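Local atomic coordinates of dephospho-CoA kinase (Legionella pneumophila subsp. pneumophila, PDB entry 4TTR), a protein that probably catalyses the last step of coenzyme A biosynthesis, ATP-dependent phosphorylation of the 3'-hydroxyl group of dephospho-CoA. Residues G28-I41 against L193-Y207. Sequence-based numbering, arbitrary orientation. Where two conformers were deposited one is given.
Sequences GKSTVAEFFSELGI and LSELKAKVNKLHQKY. With BU2 (1,3-butanediol), chain B.
V200 meets four residues of segment 28-41, and its side chain can be followed branch by branch. CB of V200 lies 4.1 Å from CB of F35. CG1, anti to the backbone N of V200 (chi1 167°), is thereby carried over the ring of F36, 3.7 Å from its centroid and only 7° off the ring normal, a centred CH-pi contact; the same CG1 also lies 3.7 Å from CB of F35 and near CD1 of L39. CG2, on the other branch, comes 3.9 Å from CG1 of V32, with CB of F35 beside it. The two helix segments, whose axes approach to 9.7 Å at a crossing angle of -55°, mesh here by knobs into holes: F36 sits among V200, L203, H204 and Y207, with its CZ 3.9 Å from CE2 of Y207, at the edge of the tyrosine ring. F35 fills the neighbouring hole formed by L193, L196, K197 and V200. There CB of K197 stands over one face of the F35 ring, 3.9 Å from the centroid, while CD2 of L196 approaches the ring edge. Helix 29-38 ends in a Schellman motif with G40 as C-prime residue, and the L39 and I41 side chains around that turn meet the H204 imidazole: it takes CD1 of L39 over one face, off the ring centre, in a CH-pi contact, and CD1 of I41 at its edge. Its ND1 is hydrogen-bonded to Y121, so the ring serves apolar neighbours and a polar one at once.

At the opposite end, CG2 of T31 lies 3.8 Å from CD2 of L193, and T31 also lines the butanediol pocket with G28, K29 and S30, residues predicted to bind ATP. Both helices also pack on strand 140-145. With no hydrogen bond or salt bridge joining the segments, the evidence implies that interlocked apolar surfaces hold the P-loop helix against the C-terminal helix.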
loop_
_atom_site.group_PDB
_atom_site.type_symbol
_atom_site.label_atom_id
_atom_site.label_comp_id
_atom_site.label_asym_id
_atom_site.label_seq_id
_atom_site.Cartn_x
_atom_site.Cartn_y
_atom_site.Cartn_z
ATOM N N GLY A 28 5.143 -0.445 9.091
ATOM C CA GLY A 28 6.200 0.538 8.961
ATOM C C GLY A 28 6.457 0.877 7.503
ATOM O O GLY A 28 7.500 1.441 7.173
ATOM N N LYS A 29 5.514 0.545 6.623
ATOM C CA LYS A 29 5.818 0.534 5.194
ATOM C C LYS A 29 5.928 1.933 4.593
ATOM O O LYS A 29 6.687 2.136 3.647
ATOM C CB LYS A 29 4.780 -0.297 4.424
ATOM C CG LYS A 29 3.538 0.428 3.937
ATOM C CD LYS A 29 2.874 -0.383 2.837
ATOM C CE LYS A 29 1.657 0.321 2.268
ATOM N NZ LYS A 29 0.398 -0.370 2.645
ATOM N N SER A 30 5.173 2.895 5.113
ATOM C CA SER A 30 5.269 4.264 4.619
ATOM C C SER A 30 6.624 4.855 4.999
ATOM O O SER A 30 7.151 5.715 4.302
ATOM C CB SER A 30 4.132 5.128 5.170
ATOM O OG SER A 30 4.429 5.600 6.470
ATOM N N THR A 31 7.182 4.384 6.111
ATOM C CA THR A 31 8.522 4.784 6.523
ATOM C C THR A 31 9.548 4.167 5.577
ATOM O O THR A 31 10.529 4.809 5.198
ATOM C CB THR A 31 8.822 4.352 7.963
ATOM O OG1 THR A 31 7.842 4.917 8.843
ATOM C CG2 THR A 31 10.213 4.807 8.388
ATOM N N VAL A 32 9.309 2.915 5.203
ATOM C CA VAL A 32 10.151 2.227 4.234
ATOM C C VAL A 32 10.130 2.980 2.911
ATOM O O VAL A 32 11.169 3.163 2.284
ATOM C CB VAL A 32 9.693 0.764 4.031
ATOM C CG1 VAL A 32 10.348 0.139 2.804
ATOM C CG2 VAL A 32 10.014 -0.055 5.264
ATOM N N ALA A 33 8.948 3.423 2.494
ATOM C CA ALA A 33 8.817 4.185 1.256
ATOM C C ALA A 33 9.632 5.472 1.322
ATOM O O ALA A 33 10.293 5.845 0.354
ATOM C CB ALA A 33 7.359 4.498 0.974
ATOM N N GLU A 34 9.594 6.142 2.470
ATOM C CA GLU A 34 10.331 7.387 2.651
ATOM C C GLU A 34 11.838 7.150 2.551
ATOM O O GLU A 34 12.559 7.949 1.955
ATOM C CB GLU A 34 9.976 8.027 4.001
ATOM C CG GLU A 34 10.707 9.335 4.302
ATOM C CD GLU A 34 10.426 10.434 3.285
ATOM O OE1 GLU A 34 11.210 11.406 3.230
ATOM O OE2 GLU A 34 9.422 10.336 2.546
ATOM N N PHE A 35 12.314 6.050 3.128
ATOM C CA PHE A 35 13.737 5.730 3.068
ATOM C C PHE A 35 14.164 5.477 1.622
ATOM O O PHE A 35 15.228 5.927 1.204
ATOM C CB PHE A 35 14.067 4.519 3.954
ATOM C CG PHE A 35 14.195 4.848 5.426
ATOM C CD1 PHE A 35 14.881 5.976 5.847
ATOM C CD2 PHE A 35 13.622 4.027 6.385
ATOM C CE1 PHE A 35 14.997 6.276 7.191
ATOM C CE2 PHE A 35 13.732 4.325 7.735
ATOM C CZ PHE A 35 14.420 5.450 8.136
ATOM N N PHE A 36 13.336 4.773 0.854
ATOM C CA PHE A 36 13.610 4.583 -0.570
ATOM C C PHE A 36 13.600 5.924 -1.292
ATOM O O PHE A 36 14.436 6.186 -2.163
ATOM C CB PHE A 36 12.592 3.633 -1.206
ATOM C CG PHE A 36 12.937 2.185 -1.037
ATOM C CD1 PHE A 36 13.974 1.621 -1.761
ATOM C CD2 PHE A 36 12.241 1.389 -0.141
ATOM C CE1 PHE A 36 14.307 0.290 -1.600
ATOM C CE2 PHE A 36 12.570 0.055 0.021
ATOM C CZ PHE A 36 13.602 -0.494 -0.710
ATOM N N SER A 37 12.656 6.775 -0.910
ATOM C CA SER A 37 12.532 8.101 -1.497
ATOM C C SER A 37 13.813 8.895 -1.272
ATOM O O SER A 37 14.318 9.566 -2.171
ATOM C CB SER A 37 11.337 8.841 -0.886
ATOM O OG SER A 37 10.854 9.842 -1.761
ATOM N N GLU A 38 14.336 8.797 -0.057
ATOM C CA GLU A 38 15.502 9.569 0.337
ATOM C C GLU A 38 16.786 9.033 -0.294
ATOM O O GLU A 38 17.823 9.691 -0.243
ATOM C CB GLU A 38 15.614 9.588 1.860
ATOM C CG GLU A 38 14.501 10.388 2.524
ATOM C CD GLU A 38 14.434 10.187 4.026
ATOM O OE1 GLU A 38 15.287 9.459 4.574
ATOM O OE2 GLU A 38 13.530 10.763 4.661
ATOM N N LEU A 39 16.711 7.846 -0.892
ATOM C CA LEU A 39 17.833 7.295 -1.653
ATOM C C LEU A 39 17.728 7.672 -3.128
ATOM O O LEU A 39 18.472 7.159 -3.963
ATOM C CB LEU A 39 17.889 5.774 -1.502
ATOM C CG LEU A 39 18.358 5.275 -0.134
ATOM C CD1 LEU A 39 18.022 3.802 0.050
ATOM C CD2 LEU A 39 19.855 5.511 0.042
ATOM N N GLY A 40 16.788 8.560 -3.443
ATOM C CA GLY A 40 16.641 9.081 -4.786
ATOM C C GLY A 40 15.768 8.224 -5.678
ATOM O O GLY A 40 15.775 8.389 -6.898
ATOM N N ILE A 41 15.018 7.304 -5.081
ATOM C CA ILE A 41 14.130 6.438 -5.848
ATOM C C ILE A 41 12.749 7.069 -5.986
ATOM O O ILE A 41 12.184 7.571 -5.014
ATOM C CB ILE A 41 13.992 5.045 -5.199
ATOM C CG1 ILE A 41 15.362 4.372 -5.083
ATOM C CG2 ILE A 41 13.035 4.164 -6.002
ATOM C CD1 ILE A 41 16.117 4.224 -6.410
ATOM N N LEU A 193 14.001 2.309 13.908
ATOM C CA LEU A 193 14.173 3.027 12.647
ATOM C C LEU A 193 15.545 2.850 12.009
ATOM O O LEU A 193 15.664 2.848 10.785
ATOM C CB LEU A 193 13.932 4.525 12.861
ATOM C CG LEU A 193 12.507 5.006 13.131
ATOM C CD1 LEU A 193 12.524 6.500 13.419
ATOM C CD2 LEU A 193 11.589 4.706 11.958
ATOM N N SER A 194 16.582 2.729 12.830
ATOM C CA SER A 194 17.944 2.657 12.316
ATOM C C SER A 194 18.190 1.359 11.549
ATOM O O SER A 194 18.770 1.380 10.462
ATOM C CB SER A 194 18.955 2.794 13.455
ATOM O OG SER A 194 20.281 2.650 12.978
ATOM N N GLU A 195 17.758 0.232 12.108
ATOM C CA GLU A 195 17.927 -1.046 11.424
ATOM C C GLU A 195 16.999 -1.132 10.224
ATOM O O GLU A 195 17.307 -1.802 9.242
ATOM C CB GLU A 195 17.671 -2.225 12.369
ATOM C CG GLU A 195 18.945 -2.889 12.881
ATOM C CD GLU A 195 19.840 -3.390 11.756
ATOM O OE1 GLU A 195 19.328 -4.072 10.842
ATOM O OE2 GLU A 195 21.054 -3.092 11.779
ATOM N N LEU A 196 15.857 -0.459 10.310
ATOM C CA LEU A 196 14.935 -0.401 9.187
ATOM C C LEU A 196 15.626 0.273 8.005
ATOM O O LEU A 196 15.569 -0.214 6.876
ATOM C CB LEU A 196 13.661 0.349 9.574
ATOM C CG LEU A 196 12.548 0.410 8.528
ATOM C CD1 LEU A 196 12.118 -0.987 8.113
ATOM C CD2 LEU A 196 11.356 1.198 9.069
ATOM N N LYS A 197 16.297 1.384 8.283
ATOM C CA LYS A 197 17.036 2.115 7.264
ATOM C C LYS A 197 18.173 1.286 6.681
ATOM O O LYS A 197 18.427 1.327 5.478
ATOM C CB LYS A 197 17.596 3.406 7.845
ATOM C CG LYS A 197 18.335 4.259 6.836
ATOM C CD LYS A 197 19.070 5.379 7.546
ATOM C CE LYS A 197 19.886 6.220 6.572
ATOM N NZ LYS A 197 21.064 5.483 6.033
ATOM N N ALA A 198 18.870 0.550 7.540
ATOM C CA ALA A 198 19.960 -0.302 7.089
ATOM C C ALA A 198 19.433 -1.365 6.136
ATOM O O ALA A 198 20.025 -1.626 5.094
ATOM C CB ALA A 198 20.661 -0.943 8.274
ATOM N N LYS A 199 18.306 -1.967 6.491
ATOM C CA LYS A 199 17.706 -3.002 5.662
ATOM C C LYS A 199 17.257 -2.451 4.307
ATOM O O LYS A 199 17.471 -3.088 3.276
ATOM C CB LYS A 199 16.531 -3.646 6.397
ATOM C CG LYS A 199 16.976 -4.583 7.507
ATOM C CD LYS A 199 15.815 -5.276 8.168
ATOM C CE LYS A 199 16.288 -6.459 8.990
ATOM N NZ LYS A 199 15.146 -7.175 9.602
ATOM N N VAL A 200 16.645 -1.270 4.311
ATOM C CA VAL A 200 16.236 -0.621 3.068
ATOM C C VAL A 200 17.453 -0.352 2.181
ATOM O O VAL A 200 17.393 -0.531 0.970
ATOM C CB VAL A 200 15.477 0.700 3.345
ATOM C CG1 VAL A 200 15.331 1.533 2.075
ATOM C CG2 VAL A 200 14.107 0.406 3.934
ATOM N N ASN A 201 18.556 0.070 2.790
ATOM C CA ASN A 201 19.787 0.305 2.048
ATOM C C ASN A 201 20.248 -0.937 1.291
ATOM O O ASN A 201 20.589 -0.856 0.117
ATOM C CB ASN A 201 20.898 0.778 2.986
ATOM C CG ASN A 201 21.262 2.231 2.764
ATOM O OD1 ASN A 201 22.161 2.544 1.983
ATOM N ND2 ASN A 201 20.555 3.129 3.440
ATOM N N LYS A 202 20.247 -2.087 1.958
ATOM C CA LYS A 202 20.685 -3.326 1.318
ATOM C C LYS A 202 19.733 -3.757 0.207
ATOM O O LYS A 202 20.170 -4.295 -0.806
ATOM C CB LYS A 202 20.824 -4.445 2.348
ATOM C CG LYS A 202 21.934 -4.203 3.353
ATOM C CD LYS A 202 22.390 -5.495 3.999
ATOM C CE LYS A 202 23.062 -5.238 5.337
ATOM N NZ LYS A 202 22.079 -4.840 6.384
ATOM N N LEU A 203 18.438 -3.514 0.392
ATOM C CA LEU A 203 17.456 -3.822 -0.642
ATOM C C LEU A 203 17.678 -2.907 -1.838
ATOM O O LEU A 203 17.649 -3.347 -2.987
ATOM C CB LEU A 203 16.029 -3.669 -0.111
ATOM C CG LEU A 203 15.570 -4.709 0.915
ATOM C CD1 LEU A 203 14.261 -4.288 1.570
ATOM C CD2 LEU A 203 15.422 -6.075 0.268
ATOM N N HIS A 204 17.901 -1.630 -1.549
ATOM C CA HIS A 204 18.210 -0.635 -2.566
ATOM C C HIS A 204 19.387 -1.080 -3.435
ATOM O O HIS A 204 19.305 -1.051 -4.661
ATOM C CB HIS A 204 18.501 0.712 -1.893
ATOM C CG HIS A 204 19.072 1.747 -2.810
ATOM N ND1 HIS A 204 18.360 2.296 -3.854
ATOM C CD2 HIS A 204 20.281 2.357 -2.820
ATOM C CE1 HIS A 204 19.111 3.186 -4.478
ATOM N NE2 HIS A 204 20.281 3.243 -3.869
ATOM N N GLN A 205 20.473 -1.516 -2.803
ATOM C CA GLN A 205 21.642 -1.983 -3.541
ATOM C C GLN A 205 21.320 -3.256 -4.324
ATOM O O GLN A 205 21.852 -3.475 -5.408
ATOM C CB GLN A 205 22.819 -2.231 -2.592
ATOM C CG GLN A 205 23.317 -0.981 -1.876
ATOM C CD GLN A 205 23.816 0.091 -2.833
ATOM O OE1 GLN A 205 24.355 -0.211 -3.898
ATOM N NE2 GLN A 205 23.633 1.352 -2.456
ATOM N N LYS A 206 20.446 -4.093 -3.776
ATOM C CA LYS A 206 20.012 -5.298 -4.472
ATOM C C LYS A 206 19.220 -4.952 -5.734
ATOM O O LYS A 206 19.445 -5.533 -6.792
ATOM C CB LYS A 206 19.168 -6.168 -3.544
ATOM C CG LYS A 206 18.831 -7.541 -4.092
ATOM C CD LYS A 206 17.798 -8.229 -3.209
ATOM C CE LYS A 206 17.757 -9.723 -3.456
ATOM N NZ LYS A 206 16.789 -10.404 -2.559
ATOM N N TYR A 207 18.294 -4.004 -5.619
ATOM C CA TYR A 207 17.457 -3.609 -6.751
ATOM C C TYR A 207 18.267 -2.903 -7.837
ATOM O O TYR A 207 18.036 -3.121 -9.027
ATOM C CB TYR A 207 16.313 -2.701 -6.283
ATOM C CG TYR A 207 15.319 -3.370 -5.359
ATOM C CD1 TYR A 207 14.940 -4.691 -5.548
ATOM C CD2 TYR A 207 14.758 -2.677 -4.297
ATOM C CE1 TYR A 207 14.030 -5.300 -4.707
ATOM C CE2 TYR A 207 13.850 -3.278 -3.449
ATOM C CZ TYR A 207 13.488 -4.588 -3.658
ATOM O OH TYR A 207 12.582 -5.191 -2.812
HETATM C C1 BU2 B . 4.203 3.387 8.752
HETATM O O1 BU2 B . 4.214 3.895 10.069
HETATM C C2 BU2 B . 2.803 3.434 8.178
HETATM C C3 BU2 B . 2.423 2.049 7.697
HETATM O O3 BU2 B . 2.028 1.275 8.807
HETATM C C4 BU2 B . 1.284 2.153 6.708
#